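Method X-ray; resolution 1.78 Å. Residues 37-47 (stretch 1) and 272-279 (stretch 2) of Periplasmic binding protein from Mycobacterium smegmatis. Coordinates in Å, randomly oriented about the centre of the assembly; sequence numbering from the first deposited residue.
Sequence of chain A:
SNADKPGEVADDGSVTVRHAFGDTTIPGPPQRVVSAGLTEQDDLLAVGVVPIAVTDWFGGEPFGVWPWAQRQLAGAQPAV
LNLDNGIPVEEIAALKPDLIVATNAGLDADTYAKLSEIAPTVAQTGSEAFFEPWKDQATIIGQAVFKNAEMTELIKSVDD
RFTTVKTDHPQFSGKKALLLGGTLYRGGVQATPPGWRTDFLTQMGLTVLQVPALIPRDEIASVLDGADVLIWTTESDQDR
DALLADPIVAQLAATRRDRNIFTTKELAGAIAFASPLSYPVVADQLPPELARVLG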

# COMPACT_ATOMS: atom_id res chain seq x y z
N GLY A 37 -11.95 -0.12 -3.54
CA GLY A 37 -11.07 0.27 -2.43
C GLY A 37 -9.88 1.10 -2.86
O GLY A 37 -9.75 1.49 -4.01
N LEU A 38 -8.97 1.34 -1.91
CA LEU A 38 -7.92 2.32 -2.07
C LEU A 38 -6.69 1.87 -2.86
O LEU A 38 -5.96 2.71 -3.37
N THR A 39 -6.47 0.55 -2.99
CA THR A 39 -5.23 0.05 -3.61
C THR A 39 -5.40 -1.13 -4.58
O THR A 39 -4.43 -1.54 -5.22
N GLU A 40 -6.61 -1.67 -4.71
CA GLU A 40 -6.85 -2.91 -5.45
C GLU A 40 -6.54 -2.81 -6.94
O GLU A 40 -6.29 -3.84 -7.59
N GLN A 41 -6.55 -1.60 -7.49
CA GLN A 41 -6.26 -1.43 -8.90
C GLN A 41 -4.88 -1.96 -9.26
O GLN A 41 -4.70 -2.44 -10.37
N ASP A 42 -3.93 -1.90 -8.34
CA ASP A 42 -2.58 -2.40 -8.61
C ASP A 42 -2.57 -3.93 -8.70
O ASP A 42 -1.84 -4.49 -9.50
N ASP A 43 -3.38 -4.60 -7.89
CA ASP A 43 -3.47 -6.06 -7.98
C ASP A 43 -4.08 -6.45 -9.33
O ASP A 43 -3.56 -7.31 -10.03
N LEU A 44 -5.18 -5.78 -9.69
CA LEU A 44 -5.87 -6.06 -10.95
C LEU A 44 -4.97 -5.81 -12.16
O LEU A 44 -4.78 -6.69 -13.02
N LEU A 45 -4.36 -4.63 -12.20
CA LEU A 45 -3.50 -4.24 -13.31
C LEU A 45 -2.25 -5.12 -13.43
O LEU A 45 -1.79 -5.39 -14.53
N ALA A 46 -1.72 -5.59 -12.30
CA ALA A 46 -0.56 -6.48 -12.30
C ALA A 46 -0.80 -7.72 -13.14
O ALA A 46 0.13 -8.23 -13.77
N VAL A 47 -2.03 -8.22 -13.15
CA VAL A 47 -2.38 -9.44 -13.90
C VAL A 47 -3.17 -9.16 -15.18
O VAL A 47 -3.74 -10.07 -15.77
N ALA A 272 3.15 3.38 0.46
CA ALA A 272 1.75 3.42 0.87
C ALA A 272 0.91 2.35 0.19
O ALA A 272 0.12 1.68 0.84
N PHE A 273 1.07 2.21 -1.12
CA PHE A 273 0.28 1.25 -1.89
C PHE A 273 0.65 -0.20 -1.59
O PHE A 273 -0.22 -1.08 -1.64
N ALA A 274 1.93 -0.45 -1.31
CA ALA A 274 2.38 -1.79 -0.91
C ALA A 274 1.75 -2.87 -1.79
O ALA A 274 1.11 -3.80 -1.29
N SER A 275 1.92 -2.73 -3.09
CA SER A 275 1.24 -3.57 -4.06
C SER A 275 2.22 -4.40 -4.89
O SER A 275 3.42 -4.16 -4.85
N PRO A 276 1.71 -5.38 -5.66
CA PRO A 276 2.57 -6.14 -6.57
C PRO A 276 3.32 -5.28 -7.59
O PRO A 276 4.39 -5.67 -8.07
N LEU A 277 2.76 -4.13 -7.93
CA LEU A 277 3.42 -3.21 -8.86
C LEU A 277 4.21 -2.12 -8.16
O LEU A 277 5.19 -1.63 -8.72
N SER A 278 3.82 -1.73 -6.95
CA SER A 278 4.48 -0.62 -6.27
C SER A 278 5.73 -1.06 -5.51
O SER A 278 6.72 -0.32 -5.44
N TYR A 279 5.70 -2.25 -4.93
CA TYR A 279 6.85 -2.72 -4.16
C TYR A 279 8.17 -2.84 -4.95
O TYR A 279 9.23 -2.56 -4.39

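Residues far apart in sequence meet here, the helix of stretch 1 and the turn before it packing against the end of a second helix and the turn that follows. One hydrogen bond joins the stretches: S275 OG donates to D42 OD2 at 2.7 Å. Both side chains point toward the opposing stretch, D42 as the m rotamer and S275 as p, so the bond closes directly between them. S275 OG also accepts from S278 N (2.8 Å), while S278 OG, on a p side chain, receives S275 N (3.0 Å). S275 OG thus accepts from S278 N while donating to D42 OD2, and the S275 N to S278 OG bond ties the same turn together.

Aromatic contacts centre on F273, whose chi1 of -92° lies between wells. Its CA-to-CB bond runs sideways, but the ring reaches stretch 1. T39, a p rotamer pointing inward, lays CG2 over one face of F273, 4.2 Å from the centroid of the F273 ring in a CH-pi contact. Q41 NE2 approaches the ring edge, 3.5 Å from F273 CE2.

Apolar packing continues along the helix. L277 (m, t) points inward, placing CG 3.8 Å from A46 CB and CD1 4.1 Å from L45 CB. A46 CB also meets P276 CB at 4.0 Å.

A polar atom also borders this patch without a hydrogen bond: D43 (m) starts away from stretch 2, but its end comes nearer, with OD1 3.3 Å from P276 CD.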

# COMPACT_ATOMS: atom_id res chain seq x y z
CB LEU A 38 -7.48 2.83 -0.69
CG LEU A 38 -8.59 3.50 0.12
CD1 LEU A 38 -8.11 3.90 1.50
CD2 LEU A 38 -9.14 4.72 -0.63
CB THR A 39 -4.22 -0.38 -2.52
OG1 THR A 39 -4.83 -1.37 -1.68
CG2 THR A 39 -3.76 0.80 -1.67
CB GLU A 40 -8.30 -3.38 -5.27
CG GLU A 40 -8.64 -3.81 -3.85
CD GLU A 40 -9.32 -2.72 -3.05
OE1 GLU A 40 -8.79 -1.59 -3.05
OE2 GLU A 40 -10.37 -2.99 -2.43
CB GLN A 41 -6.42 0.04 -9.36
CG GLN A 41 -5.38 1.03 -8.88
CD GLN A 41 -5.76 1.71 -7.58
OE1 GLN A 41 -6.45 1.14 -6.73
NE2 GLN A 41 -5.29 2.94 -7.41
CB ASP A 42 -1.59 -1.94 -7.55
CG ASP A 42 -1.16 -0.48 -7.73
OD1 ASP A 42 -1.77 0.27 -8.52
OD2 ASP A 42 -0.19 -0.09 -7.04
CB ASP A 43 -4.31 -6.64 -6.84
CG ASP A 43 -3.75 -6.31 -5.47
OD1 ASP A 43 -2.74 -6.93 -5.05
OD2 ASP A 43 -4.33 -5.42 -4.81
CB LEU A 44 -7.16 -5.22 -11.03
CG LEU A 44 -8.21 -5.68 -10.00
CD1 LEU A 44 -9.29 -4.63 -9.77
CD2 LEU A 44 -8.84 -7.01 -10.42
CB LEU A 45 -3.12 -2.77 -13.20
CG LEU A 45 -4.27 -1.79 -13.48
CD1 LEU A 45 -3.85 -0.38 -13.10
CD2 LEU A 45 -4.72 -1.86 -14.93
CB ALA A 46 -0.18 -6.87 -10.88
CB VAL A 47 -3.10 -10.48 -13.01
CG1 VAL A 47 -2.17 -10.97 -11.91
CG2 VAL A 47 -4.38 -9.91 -12.41
CB ALA A 272 1.15 4.79 0.60
CB PHE A 273 0.38 1.54 -3.38
CG PHE A 273 -0.69 2.45 -3.88
CD1 PHE A 273 -0.66 3.80 -3.58
CD2 PHE A 273 -1.74 1.95 -4.64
CE1 PHE A 273 -1.67 4.65 -4.03
CE2 PHE A 273 -2.74 2.78 -5.09
CZ PHE A 273 -2.70 4.13 -4.79
CB ALA A 274 2.05 -2.02 0.56
CB SER A 275 0.39 -2.69 -4.98
OG SER A 275 1.17 -2.17 -6.03
CB PRO A 276 1.59 -7.07 -7.29
CG PRO A 276 0.49 -7.26 -6.31
CD PRO A 276 0.35 -5.95 -5.59
CB LEU A 277 2.39 -2.58 -9.81
CG LEU A 277 1.68 -3.53 -10.77
CD1 LEU A 277 0.70 -2.76 -11.64
CD2 LEU A 277 2.68 -4.28 -11.64
CB SER A 278 3.51 0.15 -5.37
OG SER A 278 3.44 -0.36 -4.06
CB TYR A 279 6.54 -4.03 -3.42
CG TYR A 279 6.03 -3.87 -2.00
CD1 TYR A 279 6.55 -2.90 -1.13
CD2 TYR A 279 5.05 -4.72 -1.51
CE1 TYR A 279 6.07 -2.76 0.16
CE2 TYR A 279 4.58 -4.60 -0.21
CZ TYR A 279 5.09 -3.63 0.62
OH TYR A 279 4.61 -3.52 1.90